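Local coordinates for protein ATP-dependent Clp endopeptidase (Clostridium difficile, PDB 3FES) that is probably an ATP-driven unfoldase subunit that feeds substrates to the Clp protease, with the amino-terminal helical domain likely engaging substrates or adaptors, at residues 37-42 with 57-63; 46-52 with 107-111. One frame throughout, in Å; residues are numbered along the deposited sequence.

Contact 1: residues 37-42 with 57-63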
loop_
_atom_site.group_PDB
_atom_site.type_symbol
_atom_site.label_atom_id
_atom_site.label_comp_id
_atom_site.label_asym_id
_atom_site.label_seq_id
_atom_site.Cartn_x
_atom_site.Cartn_y
_atom_site.Cartn_z
ATOM N N LEU A 37 -0.678 2.328 -0.109
ATOM C CA LEU A 37 -1.796 1.883 0.737
ATOM C C LEU A 37 -3.172 2.105 0.075
ATOM O O LEU A 37 -4.060 1.211 0.096
ATOM C CB LEU A 37 -1.722 2.609 2.101
ATOM C CG LEU A 37 -2.695 2.081 3.160
ATOM C CD1 LEU A 37 -2.240 0.740 3.703
ATOM C CD2 LEU A 37 -2.732 3.067 4.310
ATOM N N LEU A 38 -3.343 3.277 -0.537
ATOM C CA LEU A 38 -4.588 3.586 -1.227
ATOM C C LEU A 38 -4.730 2.695 -2.461
ATOM O O LEU A 38 -5.829 2.207 -2.767
ATOM C CB LEU A 38 -4.621 5.060 -1.651
ATOM C CG LEU A 38 -5.838 5.567 -2.443
ATOM C CD1 LEU A 38 -7.183 5.228 -1.758
ATOM C CD2 LEU A 38 -5.679 7.054 -2.687
ATOM N N GLY A 39 -3.610 2.458 -3.140
ATOM C CA GLY A 39 -3.621 1.533 -4.293
ATOM C C GLY A 39 -4.072 0.113 -3.909
ATOM O O GLY A 39 -4.823 -0.546 -4.665
ATOM N N LEU A 40 -3.573 -0.382 -2.773
ATOM C CA LEU A 40 -3.962 -1.693 -2.235
ATOM C C LEU A 40 -5.463 -1.755 -1.944
ATOM O O LEU A 40 -6.100 -2.764 -2.246
ATOM C CB LEU A 40 -3.157 -2.073 -0.974
ATOM C CG LEU A 40 -1.621 -2.281 -1.177
ATOM C CD1 LEU A 40 -0.921 -2.239 0.207
ATOM C CD2 LEU A 40 -1.394 -3.626 -1.939
ATOM N N LEU A 41 -6.003 -0.687 -1.353
ATOM C CA LEU A 41 -7.445 -0.635 -1.067
ATOM C C LEU A 41 -8.259 -0.618 -2.356
ATOM O O LEU A 41 -9.218 -1.398 -2.522
ATOM C CB LEU A 41 -7.794 0.569 -0.181
ATOM C CG LEU A 41 -9.259 0.544 0.330
ATOM C CD1 LEU A 41 -9.737 -0.838 0.822
ATOM C CD2 LEU A 41 -9.415 1.519 1.444
ATOM N N ARG A 42 -7.871 0.257 -3.267
ATOM C CA ARG A 42 -8.588 0.409 -4.529
ATOM C C ARG A 42 -8.570 -0.872 -5.364
ATOM O O ARG A 42 -9.481 -1.102 -6.168
ATOM C CB ARG A 42 -8.005 1.582 -5.319
ATOM C CG ARG A 42 -8.379 2.947 -4.754
ATOM C CD ARG A 42 -7.800 4.076 -5.605
ATOM N NE ARG A 42 -8.461 4.096 -6.908
ATOM C CZ ARG A 42 -7.899 4.494 -8.040
ATOM N NH1 ARG A 42 -6.622 4.928 -8.065
ATOM N NH2 ARG A 42 -8.633 4.450 -9.158
ATOM N N PHE A 57 -11.308 0.956 6.801
ATOM C CA PHE A 57 -11.006 2.002 5.828
ATOM C C PHE A 57 -11.882 1.948 4.589
ATOM O O PHE A 57 -12.267 0.861 4.125
ATOM C CB PHE A 57 -9.570 1.907 5.354
ATOM C CG PHE A 57 -8.569 2.142 6.430
ATOM C CD1 PHE A 57 -7.831 1.080 6.947
ATOM C CD2 PHE A 57 -8.392 3.414 6.959
ATOM C CE1 PHE A 57 -6.904 1.305 7.950
ATOM C CE2 PHE A 57 -7.465 3.650 7.980
ATOM C CZ PHE A 57 -6.744 2.611 8.482
ATOM N N THR A 58 -12.141 3.123 4.026
ATOM C CA THR A 58 -12.743 3.237 2.696
ATOM C C THR A 58 -11.777 4.015 1.831
ATOM O O THR A 58 -10.879 4.681 2.356
ATOM C CB THR A 58 -14.051 4.053 2.731
ATOM O OG1 THR A 58 -13.801 5.289 3.404
ATOM C CG2 THR A 58 -15.155 3.289 3.472
ATOM N N GLU A 59 -11.956 3.961 0.514
ATOM C CA GLU A 59 -11.150 4.792 -0.362
ATOM C C GLU A 59 -11.299 6.291 -0.050
ATOM O O GLU A 59 -10.304 7.030 -0.029
ATOM C CB GLU A 59 -11.539 4.566 -1.816
ATOM C CG GLU A 59 -11.564 3.144 -2.243
ATOM C CD GLU A 59 -11.848 3.047 -3.719
ATOM O OE1 GLU A 59 -11.870 4.119 -4.375
ATOM O OE2 GLU A 59 -12.039 1.910 -4.221
ATOM N N ALA A 60 -12.540 6.736 0.184
ATOM C CA ALA A 60 -12.823 8.136 0.489
ATOM C C ALA A 60 -12.110 8.596 1.754
ATOM O O ALA A 60 -11.532 9.682 1.772
ATOM C CB ALA A 60 -14.348 8.388 0.594
ATOM N N TYR A 61 -12.112 7.768 2.796
ATOM C CA TYR A 61 -11.408 8.133 4.030
ATOM C C TYR A 61 -9.902 8.301 3.799
ATOM O O TYR A 61 -9.313 9.318 4.175
ATOM C CB TYR A 61 -11.649 7.116 5.140
ATOM C CG TYR A 61 -10.811 7.370 6.371
ATOM C CD1 TYR A 61 -11.282 8.181 7.407
ATOM C CD2 TYR A 61 -9.538 6.822 6.496
ATOM C CE1 TYR A 61 -10.503 8.423 8.548
ATOM C CE2 TYR A 61 -8.747 7.055 7.633
ATOM C CZ TYR A 61 -9.231 7.851 8.646
ATOM O OH TYR A 61 -8.452 8.076 9.761
ATOM N N LEU A 62 -9.281 7.303 3.185
ATOM C CA LEU A 62 -7.831 7.364 2.939
ATOM C C LEU A 62 -7.410 8.561 2.104
ATOM O O LEU A 62 -6.470 9.281 2.453
ATOM C CB LEU A 62 -7.355 6.087 2.258
ATOM C CG LEU A 62 -7.257 4.819 3.088
ATOM C CD1 LEU A 62 -6.588 3.748 2.183
ATOM C CD2 LEU A 62 -6.425 5.065 4.350
ATOM N N GLU A 63 -8.095 8.744 0.984
ATOM C CA GLU A 63 -7.925 9.931 0.156
ATOM C C GLU A 63 -8.062 11.244 0.906
ATOM O O GLU A 63 -7.217 12.127 0.754
ATOM C CB GLU A 63 -8.917 9.933 -0.975
ATOM C CG GLU A 63 -8.329 9.537 -2.263
ATOM C CD GLU A 63 -9.284 9.759 -3.398
ATOM O OE1 GLU A 63 -8.829 10.278 -4.443
ATOM O OE2 GLU A 63 -10.491 9.420 -3.244
#
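L41 and L62 lie at the centre of the packing between segments 37-42 and 57-63. L41 can be followed outward. Its CB meets L62 CD1 at 4.1 Å. Its CG comes alongside the E59 side chain. Its CD2 does most of the touching: this methyl presses against the carbonyl carbon T58 C at 3.5 Å. L41 CD2 also reaches L62 CD1, at 3.7 Å, and F57 CB. The leucine tip thus packs into the turn where helix 59-70 begins. L41 CG stands anti to the backbone N (chi1 -171°), which sends the branch out toward that turn. T58 is the N-cap there, and its OG1 accepts from Y61 N at 3.1 Å.

The helical segments 37-42 and 59-63 run almost antiparallel, at 171°, as parts of the mainly helical Clp amino-terminal domain. Both belong to the first of the two Clp amino-terminal motifs of the chain.

L62 uses its two methyls differently. CD1 sits over the backbone of the other helix, near L38 CA, while CD2 meets L37 CD2, the two side chains crossing at about a right angle. L38 slides past L62 in the opposite direction, and L38 CD2 touches E63 CG at 3.7 Å. F57 and L62 also reach helix 120-129, which continues the apolar core.

The R42 end is polar. R42 is modelled in two conformers, and one is described here. In it, R42 CG lies 3.6 Å from E59 CD, so the carboxylate rests on the aliphatic part of the arginine. The charged groups stay short of a salt bridge, with R42 NE 4.2 Å from E59 OE1 and the planes turned 65° apart. R42 bends at chi3, and its guanidinium is bound instead by E21, in a salt bridge, and by S22 OG.

Contact 2: residues 46-52 with 107-111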
loop_
_atom_site.group_PDB
_atom_site.type_symbol
_atom_site.label_atom_id
_atom_site.label_comp_id
_atom_site.label_asym_id
_atom_site.label_seq_id
_atom_site.Cartn_x
_atom_site.Cartn_y
_atom_site.Cartn_z
ATOM N N GLY A 46 -7.689 -8.291 -3.524
ATOM C CA GLY A 46 -6.616 -8.990 -2.833
ATOM C C GLY A 46 -6.763 -8.971 -1.317
ATOM O O GLY A 46 -7.605 -8.239 -0.755
ATOM N N ILE A 47 -5.940 -9.776 -0.673
ATOM C CA ILE A 47 -5.925 -9.863 0.780
ATOM C C ILE A 47 -5.797 -8.467 1.415
ATOM O O ILE A 47 -6.480 -8.148 2.400
ATOM C CB ILE A 47 -4.791 -10.830 1.246
ATOM C CG1 ILE A 47 -5.180 -12.286 0.919
ATOM C CG2 ILE A 47 -4.503 -10.674 2.765
ATOM C CD1 ILE A 47 -4.020 -13.231 0.997
ATOM N N ALA A 48 -4.894 -7.644 0.871
ATOM C CA ALA A 48 -4.639 -6.329 1.489
ATOM C C ALA A 48 -5.916 -5.469 1.479
ATOM O O ALA A 48 -6.238 -4.840 2.483
ATOM C CB ALA A 48 -3.449 -5.577 0.810
ATOM N N ALA A 49 -6.641 -5.471 0.357
ATOM C CA ALA A 49 -7.890 -4.714 0.290
ATOM C C ALA A 49 -8.892 -5.269 1.310
ATOM O O ALA A 49 -9.620 -4.494 1.948
ATOM C CB ALA A 49 -8.497 -4.799 -1.119
ATOM N N LYS A 50 -8.950 -6.598 1.426
ATOM C CA LYS A 50 -9.943 -7.245 2.318
ATOM C C LYS A 50 -9.584 -6.941 3.794
ATOM O O LYS A 50 -10.460 -6.664 4.593
ATOM C CB LYS A 50 -10.049 -8.756 2.043
ATOM C CG LYS A 50 -10.524 -9.137 0.616
ATOM C CD LYS A 50 -11.871 -8.521 0.283
ATOM C CE LYS A 50 -12.333 -8.762 -1.185
ATOM N NZ LYS A 50 -12.199 -10.163 -1.700
ATOM N N VAL A 51 -8.284 -6.929 4.113
ATOM C CA VAL A 51 -7.809 -6.541 5.455
ATOM C C VAL A 51 -8.210 -5.081 5.756
ATOM O O VAL A 51 -8.805 -4.790 6.797
ATOM C CB VAL A 51 -6.267 -6.677 5.572
ATOM C CG1 VAL A 51 -5.736 -5.993 6.857
ATOM C CG2 VAL A 51 -5.839 -8.142 5.520
ATOM N N LEU A 52 -7.890 -4.172 4.838
ATOM C CA LEU A 52 -8.074 -2.735 5.073
ATOM C C LEU A 52 -9.564 -2.395 5.225
ATOM O O LEU A 52 -9.948 -1.579 6.077
ATOM C CB LEU A 52 -7.375 -1.896 3.985
ATOM C CG LEU A 52 -5.845 -1.927 4.019
ATOM C CD1 LEU A 52 -5.196 -1.347 2.701
ATOM C CD2 LEU A 52 -5.266 -1.214 5.286
ATOM N N THR A 107 -0.498 -8.828 -2.777
ATOM C CA THR A 107 -0.916 -7.635 -2.032
ATOM C C THR A 107 -0.619 -7.747 -0.539
ATOM O O THR A 107 -0.224 -6.764 0.091
ATOM C CB THR A 107 -2.394 -7.246 -2.265
ATOM O OG1 THR A 107 -3.266 -8.227 -1.711
ATOM C CG2 THR A 107 -2.671 -7.081 -3.761
ATOM N N GLU A 108 -0.704 -8.962 -0.020
ATOM C CA GLU A 108 -0.471 -9.206 1.425
ATOM C C GLU A 108 0.989 -8.907 1.813
ATOM O O GLU A 108 1.284 -8.376 2.915
ATOM C CB GLU A 108 -0.909 -10.647 1.823
ATOM C CG GLU A 108 -0.127 -11.801 1.160
ATOM C CD GLU A 108 -0.699 -12.213 -0.177
ATOM O OE1 GLU A 108 -0.435 -13.378 -0.576
ATOM O OE2 GLU A 108 -1.435 -11.417 -0.808
ATOM N N HIS A 109 1.905 -9.248 0.917
ATOM C CA HIS A 109 3.335 -8.980 1.150
ATOM C C HIS A 109 3.664 -7.495 1.133
ATOM O O HIS A 109 4.458 -7.041 1.948
ATOM C CB HIS A 109 4.250 -9.779 0.215
ATOM C CG HIS A 109 3.942 -11.247 0.182
ATOM N ND1 HIS A 109 4.281 -12.116 1.207
ATOM C CD2 HIS A 109 3.253 -11.979 -0.722
ATOM C CE1 HIS A 109 3.848 -13.331 0.907
ATOM N NE2 HIS A 109 3.240 -13.278 -0.266
ATOM N N ILE A 110 3.015 -6.748 0.247
ATOM C CA ILE A 110 3.196 -5.295 0.194
ATOM C C ILE A 110 2.644 -4.661 1.469
ATOM O O ILE A 110 3.295 -3.836 2.059
ATOM C CB ILE A 110 2.582 -4.693 -1.065
ATOM C CG1 ILE A 110 3.231 -5.367 -2.295
ATOM C CG2 ILE A 110 2.776 -3.125 -1.087
ATOM C CD1 ILE A 110 2.628 -4.885 -3.669
ATOM N N LEU A 111 1.468 -5.085 1.913
ATOM C CA LEU A 111 0.919 -4.499 3.148
ATOM C C LEU A 111 1.782 -4.895 4.369
ATOM O O LEU A 111 2.032 -4.074 5.256
ATOM C CB LEU A 111 -0.579 -4.906 3.317
ATOM C CG LEU A 111 -1.270 -4.261 4.546
ATOM C CD1 LEU A 111 -1.182 -2.732 4.531
ATOM C CD2 LEU A 111 -2.772 -4.748 4.609
HETATM O O HOH W 1 -3.703 -10.852 -2.178
#
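A48 and T107 make the direct polar link between segments 46-52 and 107-111. A48 N donates to T107 OG1 over 3.1 Å, nearly straight at 172°. The T107 hydroxyl is set between its own backbone N and carbonyl carbon (chi1 67°), which turns it to the start of helix 47-55.

The tight part lies beside this bond. A48 CB comes within 3.5 Å of T107 O and packs on L111 CB at 3.9 Å. The small A48 side chain is consistent with the 8.4 Å approach of the segment axes, which are inclined at 58°. L111 CD2 then extends the apolar patch to V51 CG1 and L52 CG.

The other side is more open to solvent and carries a water. I47 and E108 are both partly exposed. I47 CD1 lies 3.6 Å from E108 OE2, and I47 CG2 rests on E108 CB. The water joins the two segments: it accepts from I47 N at 2.9 Å, donates to E108 OE2 and is bonded to T107 OG1 at 2.7 Å. L139 of helix 132-142 touches both I47 and E108.

G46, the N-cap, has no side chain to cap with. The hydroxyl and the water instead take the N-H groups of A48 and I47. E108 meets this helix start through the water, and its side chain comes within about 4 Å of a bound magnesium ion; both would probably favour the carboxylate form.

How the contacts relate
The centres of the two contacts are 11 Å apart. Their segments alternate along the chain: 37-42, 46-52, 57-63, then 107-111. Helices 33-43, 47-55 and 59-70 follow one another. Contact 1 pairs the first with the third, and contact 2 sets the second against helix 107-117. The contacts touch directly. F57 N probably donates to L52 O (3.0 Å), L37 CD1 packs on L111 CD1, and A49 CB lies against the L40 carbonyl. Contact 1 lies within the first Clp amino-terminal motif. Contact 2 joins the first motif to the second, and the touching residues link the two contacts in one helical core.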